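PDB 3N0X: possible substrate binding protein of ABC transporter system, which probably captures branched-chain amino acids or related solutes in the periplasm for uptake by an ABC transporter. Local coordinates for residues R45-I50 and A294-V299; A85-L90 and G112-R117; K97-V102 and A312-M317. All coordinates share one frame; numbering follows the deposited sequence. Where two conformers were deposited one is given.

Contact 1 of 3, residues R45-I50 and A294-V299; sequences RKIVVI and AVVTAV
Arg45 and Val299 meet in a small, mixed contact between strand and helix where helix 283-302 lies over strand 45-53 near one side of the mixed sheet: a guanidinium over a methyl, a water bridge and one loose apolar touch. Only 107 Å² is buried, both segments counted, and the nearest alpha carbons, those of Ile47 and Val296, remain 9.5 Å apart. The gap is therefore spanned by side chains, and two pairs do the work.

In the first, methyl CG1 of Val299 sits over one face of the Arg45 guanidinium, 3.7 Å from NH1. The aliphatic chain of Arg45 runs extended from CG to NE, carrying its flat end out to the helix, and chi4 of 74° then turns the guanidinium so that this face meets the methyl. The edge of the same group is used differently. A water lying in its plane accepts a hydrogen bond from Arg45 NH1 (2.6 Å) and donates one to Val299 O at 3.0 Å, so a carbonyl near the C-terminal end of helix 283-302 is served through solvent. The positive charge would probably be stabilised by the partial negative charge at that end of the helix.

The second pair is looser: CD1 of Ile47 approaches CG2 of Val296 at 4.4 Å, a light apolar touch between buried residues. Leu42 of strand 41-42 touches both Val296 and Val299, Leu32 of helix 18-35 reaches Val296, and Ile7 of the neighbouring strand 5-11 touches Ile47 and Val295.

A helix from late in the chain covering a sheet built from its beginning fits the type I periplasmic binding proteins, the class of the leucine-binding family, in which the chain returns to its N-terminal lobe to complete a three-layer alpha-beta-alpha sandwich.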
ATOM      1  N   ARG A  45      14.499 -23.126 -15.054  1.00 34.12           N
ATOM      2  CA  ARG A  45      13.055 -23.271 -15.098  1.00 33.62           C
ATOM      3  C   ARG A  45      12.463 -22.138 -15.908  1.00 29.37           C
ATOM      4  O   ARG A  45      12.735 -20.977 -15.619  1.00 26.52           O
ATOM      5  CB  ARG A  45      12.453 -23.192 -13.673  1.00 35.14           C
ATOM      6  CG  ARG A  45      12.977 -24.204 -12.614  1.00 44.80           C
ATOM      7  CD  ARG A  45      12.138 -24.091 -11.280  1.00 51.27           C
ATOM      8  NE  ARG A  45      12.756 -24.758 -10.113  1.00 56.48           N
ATOM      9  CZ  ARG A  45      13.816 -24.293  -9.442  1.00 54.74           C
ATOM     10  NH1 ARG A  45      14.419 -23.162  -9.811  1.00 56.60           N
ATOM     11  NH2 ARG A  45      14.290 -24.962  -8.404  1.00 54.01           N
ATOM     12  N   LYS A  46      11.617 -22.458 -16.878  1.00 26.17           N
ATOM     13  CA  LYS A  46      10.873 -21.434 -17.600  0.60 25.82           C
ATOM     14  C   LYS A  46       9.775 -20.908 -16.669  1.00 24.51           C
ATOM     15  O   LYS A  46       9.082 -21.678 -16.020  1.00 24.85           O
ATOM     16  CB  LYS A  46      10.277 -21.976 -18.903  0.60 27.48           C
ATOM     17  CG  LYS A  46       9.161 -21.114 -19.591  0.60 25.87           C
ATOM     18  CD  LYS A  46       9.522 -19.696 -20.005  0.60 27.81           C
ATOM     19  CE  LYS A  46      10.906 -19.584 -20.622  0.60 20.57           C
ATOM     20  NZ  LYS A  46      11.177 -18.266 -21.221  0.60 32.03           N
ATOM     21  N   ILE A  47       9.647 -19.594 -16.589  1.00 21.07           N
ATOM     22  CA  ILE A  47       8.606 -18.985 -15.724  1.00 20.33           C
ATOM     23  C   ILE A  47       7.344 -18.810 -16.546  1.00 22.31           C
ATOM     24  O   ILE A  47       7.386 -18.210 -17.600  1.00 23.95           O
ATOM     25  CB  ILE A  47       9.035 -17.627 -15.159  1.00 18.61           C
ATOM     26  CG1 ILE A  47      10.378 -17.780 -14.442  1.00 19.39           C
ATOM     27  CG2 ILE A  47       7.920 -17.053 -14.245  1.00 21.08           C
ATOM     28  CD1 ILE A  47      10.974 -16.525 -13.830  1.00 18.76           C
ATOM     29  N   VAL A  48       6.231 -19.349 -16.040  1.00 20.78           N
ATOM     30  CA  VAL A  48       4.922 -19.237 -16.690  1.00 21.82           C
ATOM     31  C   VAL A  48       3.948 -18.613 -15.694  1.00 20.36           C
ATOM     32  O   VAL A  48       3.837 -19.060 -14.563  1.00 20.99           O
ATOM     33  CB  VAL A  48       4.394 -20.638 -17.146  1.00 24.83           C
ATOM     34  CG1 VAL A  48       2.964 -20.548 -17.729  1.00 27.74           C
ATOM     35  CG2 VAL A  48       5.389 -21.261 -18.151  1.00 26.59           C
ATOM     36  N   VAL A  49       3.277 -17.562 -16.130  1.00 19.63           N
ATOM     37  CA  VAL A  49       2.280 -16.905 -15.321  1.00 19.74           C
ATOM     38  C   VAL A  49       0.888 -17.261 -15.809  1.00 20.97           C
ATOM     39  O   VAL A  49       0.598 -17.118 -16.994  1.00 22.36           O
ATOM     40  CB  VAL A  49       2.455 -15.402 -15.351  1.00 19.69           C
ATOM     41  CG1 VAL A  49       1.337 -14.718 -14.587  1.00 17.66           C
ATOM     42  CG2 VAL A  49       3.822 -15.045 -14.734  1.00 18.90           C
ATOM     43  N   ILE A  50       0.069 -17.758 -14.876  1.00 20.56           N
ATOM     44  CA  ILE A  50      -1.335 -18.112 -15.080  0.50 22.15           C
ATOM     45  C   ILE A  50      -2.156 -17.037 -14.387  1.00 21.47           C
ATOM     46  O   ILE A  50      -1.999 -16.900 -13.178  1.00 22.96           O
ATOM     47  CB  ILE A  50      -1.640 -19.458 -14.360  0.50 22.52           C
ATOM     48  CG1 ILE A  50      -0.761 -20.583 -14.917  0.50 24.15           C
ATOM     49  CG2 ILE A  50      -3.123 -19.835 -14.474  0.50 27.30           C
ATOM     50  CD1 ILE A  50      -0.718 -20.564 -16.413  0.50 25.76           C
ATOM     51  N   ALA A 294      10.049 -10.689  -5.145  1.00 13.79           N
ATOM     52  CA  ALA A 294       9.962 -11.584  -3.999  1.00 13.29           C
ATOM     53  C   ALA A 294       9.980 -13.065  -4.447  1.00 13.53           C
ATOM     54  O   ALA A 294      10.708 -13.885  -3.896  1.00 14.40           O
ATOM     55  CB  ALA A 294       8.703 -11.301  -3.206  1.00 14.23           C
ATOM     56  N   VAL A 295       9.190 -13.406  -5.465  1.00 12.92           N
ATOM     57  CA  VAL A 295       9.112 -14.805  -5.939  1.00 13.60           C
ATOM     58  C   VAL A 295      10.453 -15.260  -6.489  1.00 14.19           C
ATOM     59  O   VAL A 295      10.938 -16.335  -6.127  1.00 14.63           O
ATOM     60  CB  VAL A 295       7.986 -15.006  -7.005  1.00 14.62           C
ATOM     61  CG1 VAL A 295       8.091 -16.434  -7.629  1.00 18.14           C
ATOM     62  CG2 VAL A 295       6.601 -14.760  -6.415  1.00 17.06           C
ATOM     63  N   VAL A 296      11.091 -14.464  -7.352  1.00 14.21           N
ATOM     64  CA  VAL A 296      12.326 -14.887  -7.972  1.00 14.11           C
ATOM     65  C   VAL A 296      13.427 -15.012  -6.908  1.00 14.56           C
ATOM     66  O   VAL A 296      14.187 -15.974  -6.913  1.00 16.59           O
ATOM     67  CB  VAL A 296      12.737 -13.942  -9.099  1.00 15.23           C
ATOM     68  CG1 VAL A 296      14.187 -14.236  -9.559  1.00 19.17           C
ATOM     69  CG2 VAL A 296      11.737 -14.056 -10.259  1.00 15.49           C
ATOM     70  N   THR A 297      13.504 -14.060  -5.979  1.00 14.16           N
ATOM     71  CA  THR A 297      14.519 -14.075  -4.937  1.00 14.65           C
ATOM     72  C   THR A 297      14.316 -15.316  -4.026  1.00 14.07           C
ATOM     73  O   THR A 297      15.299 -15.995  -3.687  1.00 15.66           O
ATOM     74  CB  THR A 297      14.444 -12.791  -4.147  1.00 15.57           C
ATOM     75  OG1 THR A 297      14.627 -11.678  -5.041  1.00 14.99           O
ATOM     76  CG2 THR A 297      15.507 -12.743  -3.055  1.00 14.20           C
ATOM     77  N   ALA A 298      13.050 -15.637  -3.718  1.00 15.59           N
ATOM     78  CA  ALA A 298      12.737 -16.808  -2.870  1.00 16.03           C
ATOM     79  C   ALA A 298      13.114 -18.118  -3.533  1.00 17.01           C
ATOM     80  O   ALA A 298      13.767 -18.994  -2.898  1.00 16.81           O
ATOM     81  CB  ALA A 298      11.270 -16.841  -2.489  1.00 15.28           C
ATOM     82  N   VAL A 299      12.738 -18.262  -4.799  1.00 16.05           N
ATOM     83  CA  VAL A 299      12.990 -19.529  -5.509  1.00 16.40           C
ATOM     84  C   VAL A 299      14.484 -19.715  -5.731  1.00 17.17           C
ATOM     85  O   VAL A 299      15.013 -20.825  -5.560  1.00 20.54           O
ATOM     86  CB  VAL A 299      12.168 -19.640  -6.832  1.00 17.33           C
ATOM     87  CG1 VAL A 299      12.562 -20.863  -7.652  1.00 18.00           C
ATOM     88  CG2 VAL A 299      10.664 -19.632  -6.570  1.00 15.98           C
TER
HETATM   89  O   HOH W   1      16.048 -22.192  -8.011  1.00 34.68           O

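Contact 2 of 3, residues A85-L90 and G112-R117; sequences AALADL and GEKWNR
Leu90 and Asn116 share the one direct hydrogen bond of this contact: Asn116 ND2 donates to Leu90 O over 3.1 Å, with an N-H...O angle of 150°. The oxygen lies nearly in the plane of the Asn116 amide, whereas the donor stands above the carbonyl plane, 74° out of it, and so misses the lone pairs.

Alongside, Leu90 CD1 presses on the backbone of 112-117, 3.3 Å from Lys114 O. Leu87 CD2 meets the root of the Lys114 side chain, 3.8 Å from CB, and the two chains cross at about a right angle, beyond which the lysine bends at chi2 (-62°) and its amine departs.

What positions these groups lies in the loop itself. A type I turn from Gly112 to Trp115, closed by Trp115 N to Gly112 O at 3.2 Å, presents Lys114 to the helix; beyond it, Asn116 OD1 accepts from Tyr118 N, fixing the amide's flip. With an alanine in place of this asparagine, Leu90 O would probably lose this donor and Tyr118 N its side-chain acceptor.

Strands 76-79 and 100-102, parallel neighbours joined through helix 83-96, form a beta-alpha-beta crossover, with the loop to strand 119-121 packed on its helix.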
ATOM      1  N   ALA A  85     -11.728 -10.188  -0.897  1.00 15.67           N
ATOM      2  CA  ALA A  85     -11.402 -11.401  -1.632  1.00 16.81           C
ATOM      3  C   ALA A  85     -10.112 -12.053  -1.072  1.00 15.89           C
ATOM      4  O   ALA A  85     -10.045 -13.260  -0.921  1.00 17.49           O
ATOM      5  CB  ALA A  85     -11.247 -11.109  -3.167  1.00 18.16           C
ATOM      6  N   ALA A  86      -9.093 -11.257  -0.789  1.00 15.69           N
ATOM      7  CA  ALA A  86      -7.841 -11.793  -0.261  1.00 16.27           C
ATOM      8  C   ALA A  86      -8.055 -12.483   1.087  1.00 16.19           C
ATOM      9  O   ALA A  86      -7.506 -13.571   1.322  1.00 16.16           O
ATOM     10  CB  ALA A  86      -6.788 -10.685  -0.163  1.00 15.21           C
ATOM     11  N   LEU A  87      -8.856 -11.877   1.960  1.00 16.92           N
ATOM     12  CA  LEU A  87      -9.134 -12.483   3.274  1.00 18.04           C
ATOM     13  C   LEU A  87      -9.842 -13.841   3.113  1.00 18.38           C
ATOM     14  O   LEU A  87      -9.500 -14.824   3.803  1.00 17.79           O
ATOM     15  CB  LEU A  87      -9.974 -11.527   4.118  1.00 17.17           C
ATOM     16  CG  LEU A  87      -9.210 -10.407   4.775  1.00 16.33           C
ATOM     17  CD1 LEU A  87     -10.138  -9.167   5.045  1.00 20.87           C
ATOM     18  CD2 LEU A  87      -8.464 -10.957   6.063  1.00 15.74           C
ATOM     19  N   ALA A  88     -10.768 -13.929   2.158  1.00 18.04           N
ATOM     20  CA  ALA A  88     -11.458 -15.176   1.881  1.00 19.92           C
ATOM     21  C   ALA A  88     -10.514 -16.244   1.361  1.00 19.56           C
ATOM     22  O   ALA A  88     -10.740 -17.439   1.568  1.00 21.09           O
ATOM     23  CB  ALA A  88     -12.594 -14.982   0.854  1.00 20.86           C
ATOM     24  N   ASP A  89      -9.473 -15.809   0.667  1.00 16.43           N
ATOM     25  CA  ASP A  89      -8.519 -16.728   0.063  1.00 15.91           C
ATOM     26  C   ASP A  89      -7.490 -17.321   1.031  1.00 17.48           C
ATOM     27  O   ASP A  89      -6.886 -18.333   0.711  1.00 17.29           O
ATOM     28  CB  ASP A  89      -7.742 -16.037  -1.056  1.00 16.15           C
ATOM     29  CG  ASP A  89      -8.578 -15.700  -2.245  1.00 17.56           C
ATOM     30  OD1 ASP A  89      -9.704 -16.228  -2.371  1.00 18.92           O
ATOM     31  OD2 ASP A  89      -8.116 -14.815  -3.021  1.00 17.70           O
ATOM     32  N   LEU A  90      -7.261 -16.680   2.180  1.00 16.77           N
ATOM     33  CA  LEU A  90      -6.152 -17.116   3.028  1.00 15.83           C
ATOM     34  C   LEU A  90      -6.264 -18.610   3.427  1.00 16.47           C
ATOM     35  O   LEU A  90      -5.288 -19.338   3.354  1.00 17.92           O
ATOM     36  CB  LEU A  90      -5.998 -16.224   4.260  1.00 16.32           C
ATOM     37  CG  LEU A  90      -5.961 -14.725   3.975  1.00 15.45           C
ATOM     38  CD1 LEU A  90      -5.767 -13.973   5.322  1.00 15.91           C
ATOM     39  CD2 LEU A  90      -4.892 -14.318   2.986  1.00 15.32           C
ATOM     40  N   GLY A 112      -2.597 -10.253  10.478  1.00 17.05           N
ATOM     41  CA  GLY A 112      -2.969 -10.184  11.873  1.00 18.73           C
ATOM     42  C   GLY A 112      -3.816 -11.367  12.290  1.00 19.60           C
ATOM     43  O   GLY A 112      -3.390 -12.509  12.205  1.00 18.19           O
ATOM     44  N   GLU A 113      -5.049 -11.066  12.690  1.00 21.29           N
ATOM     45  CA  GLU A 113      -5.966 -12.045  13.255  1.00 22.68           C
ATOM     46  C   GLU A 113      -6.301 -13.181  12.298  1.00 20.90           C
ATOM     47  O   GLU A 113      -6.594 -14.292  12.740  1.00 21.29           O
ATOM     48  CB  GLU A 113      -7.284 -11.342  13.659  1.00 24.12           C
ATOM     49  CG  GLU A 113      -7.141 -10.353  14.827  1.00 34.10           C
ATOM     50  N   LYS A 114      -6.249 -12.904  10.991  1.00 18.27           N
ATOM     51  CA  LYS A 114      -6.674 -13.891   9.990  1.00 18.40           C
ATOM     52  C   LYS A 114      -5.502 -14.534   9.261  1.00 16.96           C
ATOM     53  O   LYS A 114      -5.675 -15.328   8.334  1.00 19.12           O
ATOM     54  CB  LYS A 114      -7.602 -13.224   8.969  1.00 18.71           C
ATOM     55  CG  LYS A 114      -8.879 -12.698   9.587  1.00 20.63           C
ATOM     56  CD  LYS A 114      -9.714 -13.767  10.184  1.00 22.69           C
ATOM     57  CE  LYS A 114     -10.907 -13.210  10.945  1.00 30.31           C
ATOM     58  NZ  LYS A 114     -11.616 -14.323  11.662  1.00 36.19           N
ATOM     59  N   TRP A 115      -4.296 -14.199   9.697  1.00 17.20           N
ATOM     60  CA  TRP A 115      -3.083 -14.722   9.086  1.00 15.63           C
ATOM     61  C   TRP A 115      -2.891 -16.232   9.311  1.00 15.71           C
ATOM     62  O   TRP A 115      -3.364 -16.801  10.296  1.00 17.50           O
ATOM     63  CB  TRP A 115      -1.878 -13.984   9.702  1.00 15.21           C
ATOM     64  CG  TRP A 115      -0.552 -14.422   9.269  1.00 14.46           C
ATOM     65  CD1 TRP A 115       0.124 -14.005   8.168  1.00 18.96           C
ATOM     66  CD2 TRP A 115       0.314 -15.308   9.973  1.00 15.52           C
ATOM     67  NE1 TRP A 115       1.361 -14.611   8.127  1.00 16.80           N
ATOM     68  CE2 TRP A 115       1.495 -15.425   9.213  1.00 16.25           C
ATOM     69  CE3 TRP A 115       0.183 -16.071  11.139  1.00 18.09           C
ATOM     70  CZ2 TRP A 115       2.555 -16.233   9.608  1.00 18.05           C
ATOM     71  CZ3 TRP A 115       1.242 -16.899  11.524  1.00 18.13           C
ATOM     72  CH2 TRP A 115       2.417 -16.948  10.758  1.00 17.89           C
ATOM     73  N   ASN A 116      -2.202 -16.855   8.372  1.00 16.53           N
ATOM     74  CA  ASN A 116      -1.630 -18.187   8.580  1.00 15.24           C
ATOM     75  C   ASN A 116      -0.234 -18.265   7.949  1.00 15.77           C
ATOM     76  O   ASN A 116       0.160 -17.367   7.186  1.00 16.50           O
ATOM     77  CB  ASN A 116      -2.568 -19.286   8.092  1.00 14.93           C
ATOM     78  CG  ASN A 116      -2.658 -19.370   6.604  1.00 16.72           C
ATOM     79  OD1 ASN A 116      -1.664 -19.669   5.927  1.00 16.49           O
ATOM     80  ND2 ASN A 116      -3.859 -19.127   6.060  1.00 16.98           N
ATOM     81  N   ARG A 117       0.493 -19.316   8.309  1.00 17.13           N
ATOM     82  CA  ARG A 117       1.901 -19.463   7.950  1.00 16.04           C
ATOM     83  C   ARG A 117       2.214 -19.477   6.449  1.00 16.00           C
ATOM     84  O   ARG A 117       3.355 -19.280   6.063  1.00 17.87           O
ATOM     85  CB  ARG A 117       2.494 -20.721   8.609  1.00 17.27           C
ATOM     86  CG  ARG A 117       1.920 -22.012   8.071  1.00 18.15           C
ATOM     87  CD  ARG A 117       2.200 -23.179   8.967  1.00 19.36           C
ATOM     88  NE  ARG A 117       3.637 -23.438   9.050  1.00 19.16           N
ATOM     89  CZ  ARG A 117       4.322 -24.174   8.186  1.00 19.72           C
ATOM     90  NH1 ARG A 117       3.715 -24.783   7.172  1.00 19.83           N
ATOM     91  NH2 ARG A 117       5.636 -24.316   8.332  1.00 21.25           N
TER

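Contact 3 of 3, residues K97-V102 and A312-M317; sequences KKILIV and AAMEGM
Met314, a selenomethionine in this crystal, reaches Ile99 and Ile101 by running out nearly straight through chi2 (168°) and then bending at chi3 (73°), which swings its methyl aside from the line of the chain. Both isoleucines place CG1 anti to the carbonyl carbon and beside the backbone N, and chi2 of Ile101, 167°, carries its CD1 outward from there.

The bend gives each isoleucine its own partner atom. Selenium takes Ile99: Met314 SE lies 3.8 Å from Ile99 CD1, and the two side chains, offset from one another, head in opposite senses. The methyl takes Ile101: Met314 CE lies 3.9 Å from Ile101 CG1 and 4.0 Å from Ile101 CD1, so it rests against the end of that side chain at a slant. All three residues are buried, and the 114 Å² covered comes mainly from Met314.

Immediately after it the chain turns away. A type II turn from Met314 to Met317, closed by Met317 N to Met314 O at 3.0 Å, has Gly316 at its third position with positive phi.

Around the contact, Phe120 of the adjacent strand 119-121 touches both Ile99 and Met314. Thr307, Leu310 and Ile311 bring more of helix 307-314 onto Ile99, while helix 283-302 also packs here, with Val295 against Ile101 and Ala298 against Met314.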
ATOM      1  N   LYS A  97      -1.572 -26.167   1.192  1.00 18.51           N
ATOM      2  CA  LYS A  97      -0.172 -26.104   1.626  0.60 17.42           C
ATOM      3  C   LYS A  97       0.705 -25.459   0.554  1.00 17.49           C
ATOM      4  O   LYS A  97       1.743 -25.971   0.184  1.00 17.48           O
ATOM      5  CB  LYS A  97       0.367 -27.471   2.053  0.60 19.34           C
ATOM      6  CG  LYS A  97      -0.330 -28.049   3.274  0.60 18.85           C
ATOM      7  CD  LYS A  97       0.295 -29.356   3.710  0.60 19.08           C
ATOM      8  CE  LYS A  97      -0.393 -29.933   4.954  0.60 19.68           C
ATOM      9  NZ  LYS A  97       0.308 -31.188   5.369  0.60 20.55           N
ATOM     10  N   LYS A  98       0.241 -24.299   0.089  1.00 16.75           N
ATOM     11  CA  LYS A  98       0.954 -23.503  -0.897  0.60 16.47           C
ATOM     12  C   LYS A  98       0.936 -22.031  -0.458  1.00 16.09           C
ATOM     13  O   LYS A  98       0.017 -21.575   0.214  1.00 15.31           O
ATOM     14  CB  LYS A  98       0.371 -23.726  -2.305  0.60 16.76           C
ATOM     15  CG  LYS A  98       0.757 -25.086  -2.927  0.60 21.63           C
ATOM     16  CD  LYS A  98       0.397 -25.170  -4.406  0.60 25.24           C
ATOM     17  CE  LYS A  98       0.866 -26.472  -5.083  0.60 25.97           C
ATOM     18  NZ  LYS A  98       0.270 -26.717  -6.433  0.60 16.72           N
ATOM     19  N   ILE A  99       1.978 -21.303  -0.827  1.00 16.53           N
ATOM     20  CA  ILE A  99       2.110 -19.915  -0.436  1.00 14.94           C
ATOM     21  C   ILE A  99       1.200 -19.010  -1.269  1.00 14.58           C
ATOM     22  O   ILE A  99       1.046 -19.195  -2.481  1.00 15.31           O
ATOM     23  CB  ILE A  99       3.578 -19.480  -0.542  1.00 15.71           C
ATOM     24  CG1 ILE A  99       4.383 -20.151   0.600  1.00 18.86           C
ATOM     25  CG2 ILE A  99       3.707 -17.946  -0.478  1.00 16.58           C
ATOM     26  CD1 ILE A  99       5.846 -20.112   0.337  1.00 21.59           C
ATOM     27  N   LEU A 100       0.652 -18.003  -0.604  1.00 13.37           N
ATOM     28  CA  LEU A 100      -0.018 -16.882  -1.243  1.00 12.38           C
ATOM     29  C   LEU A 100       0.734 -15.617  -0.828  1.00 12.47           C
ATOM     30  O   LEU A 100       0.852 -15.327   0.366  1.00 14.16           O
ATOM     31  CB  LEU A 100      -1.462 -16.805  -0.798  1.00 15.10           C
ATOM     32  CG  LEU A 100      -2.246 -15.584  -1.317  1.00 15.14           C
ATOM     33  CD1 LEU A 100      -2.374 -15.546  -2.839  1.00 15.52           C
ATOM     34  CD2 LEU A 100      -3.621 -15.528  -0.671  1.00 16.70           C
ATOM     35  N   ILE A 101       1.243 -14.884  -1.813  1.00 13.05           N
ATOM     36  CA  ILE A 101       1.874 -13.583  -1.588  1.00 13.33           C
ATOM     37  C   ILE A 101       0.783 -12.560  -1.844  1.00 12.46           C
ATOM     38  O   ILE A 101       0.239 -12.445  -2.953  1.00 15.68           O
ATOM     39  CB  ILE A 101       3.073 -13.314  -2.530  1.00 12.42           C
ATOM     40  CG1 ILE A 101       4.235 -14.289  -2.206  1.00 14.11           C
ATOM     41  CG2 ILE A 101       3.505 -11.848  -2.389  1.00 16.05           C
ATOM     42  CD1 ILE A 101       5.330 -14.291  -3.286  1.00 18.43           C
ATOM     43  N   VAL A 102       0.420 -11.836  -0.803  1.00 12.53           N
ATOM     44  CA  VAL A 102      -0.692 -10.901  -0.890  1.00 12.70           C
ATOM     45  C   VAL A 102      -0.204  -9.585  -1.482  1.00 12.18           C
ATOM     46  O   VAL A 102       0.733  -8.955  -0.968  1.00 12.87           O
ATOM     47  CB  VAL A 102      -1.400 -10.710   0.460  1.00 13.70           C
ATOM     48  CG1 VAL A 102      -2.523  -9.613   0.321  1.00 13.27           C
ATOM     49  CG2 VAL A 102      -1.968 -12.084   0.934  1.00 14.72           C
ATOM     50  N   ALA A 312      10.820 -21.214   4.720  1.00 16.67           N
ATOM     51  CA  ALA A 312      12.074 -21.066   5.452  1.00 19.79           C
ATOM     52  C   ALA A 312      12.968 -20.039   4.791  1.00 20.12           C
ATOM     53  O   ALA A 312      13.664 -19.268   5.479  1.00 21.59           O
ATOM     54  CB  ALA A 312      12.818 -22.437   5.590  1.00 21.57           C
ATOM     55  N   ALA A 313      12.978 -20.050   3.462  1.00 18.21           N
ATOM     56  CA  ALA A 313      13.782 -19.094   2.700  1.00 18.59           C
ATOM     57  C   ALA A 313      13.230 -17.660   2.830  1.00 17.18           C
ATOM     58  O   ALA A 313      14.019 -16.704   2.992  1.00 18.34           O
ATOM     59  CB  ALA A 313      13.830 -19.511   1.217  1.00 20.14           C
HETATM   60  N   MSE A 314      11.906 -17.524   2.822  1.00 18.40           N
HETATM   61  CA  MSE A 314      11.254 -16.214   2.780  1.00 15.76           C
HETATM   62  C   MSE A 314      11.181 -15.486   4.135  1.00 17.16           C
HETATM   63  O   MSE A 314      11.171 -14.251   4.161  1.00 15.81           O
HETATM   64  CB  MSE A 314       9.854 -16.342   2.162  1.00 17.02           C
HETATM   65  CG  MSE A 314       9.943 -16.693   0.698  1.00 14.11           C
HETATM   66 SE   MSE A 314       8.250 -17.209  -0.023  0.75 17.11          SE
HETATM   67  CE  MSE A 314       7.329 -15.568  -0.125  1.00 14.95           C
ATOM     68  N   GLU A 315      11.164 -16.231   5.250  1.00 15.93           N
ATOM     69  CA  GLU A 315      11.093 -15.595   6.569  1.00 16.88           C
ATOM     70  C   GLU A 315      12.383 -14.823   6.829  1.00 17.38           C
ATOM     71  O   GLU A 315      13.477 -15.410   6.856  1.00 18.53           O
ATOM     72  CB  GLU A 315      10.881 -16.660   7.673  1.00 17.31           C
ATOM     73  CG  GLU A 315       9.449 -17.169   7.669  1.00 19.19           C
ATOM     74  CD  GLU A 315       9.084 -18.005   8.911  1.00 24.38           C
ATOM     75  OE1 GLU A 315      10.014 -18.510   9.607  1.00 25.04           O
ATOM     76  OE2 GLU A 315       7.861 -18.167   9.140  1.00 23.53           O
ATOM     77  N   GLY A 316      12.268 -13.496   7.013  1.00 17.66           N
ATOM     78  CA  GLY A 316      13.454 -12.651   7.246  1.00 17.23           C
ATOM     79  C   GLY A 316      14.200 -12.279   5.963  1.00 17.63           C
ATOM     80  O   GLY A 316      15.286 -11.699   6.045  1.00 19.01           O
HETATM   81  N   MSE A 317      13.649 -12.643   4.811  1.00 16.39           N
HETATM   82  CA  MSE A 317      14.327 -12.477   3.522  1.00 15.97           C
HETATM   83  C   MSE A 317      14.238 -11.043   3.012  1.00 15.87           C
HETATM   84  O   MSE A 317      13.134 -10.516   2.835  1.00 15.65           O
HETATM   85  CB  MSE A 317      13.730 -13.401   2.462  1.00 15.85           C
HETATM   86  CG  MSE A 317      14.562 -13.507   1.186  1.00 16.09           C
HETATM   87 SE   MSE A 317      13.636 -14.527  -0.171  0.75 14.79          SE
HETATM   88  CE  MSE A 317      12.431 -13.194  -0.736  1.00 14.90           C
TER

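Overall arrangement
From the N terminus, strand 45-53 opens the long loop that contact 1 closes at helix 283-302. Contact 2 is nested within it: helix 83-96 meets 112-117 after a short excursion through strand 100-102. That strand opens contact 3, which closes only at 312-317, so contact 3 crosses both of the others. Contacts 1 and 3 touch, through Ala298 CA and Met317 SE at 3.6 Å, and bring two successive helices onto the same mixed sheet. Contact 2 meets contact 3 where Leu90 and Asp89 pack on Leu100, but stays about 12 Å from contact 1 at the nearest atoms. Together they tie early strands to late helices within one lobe.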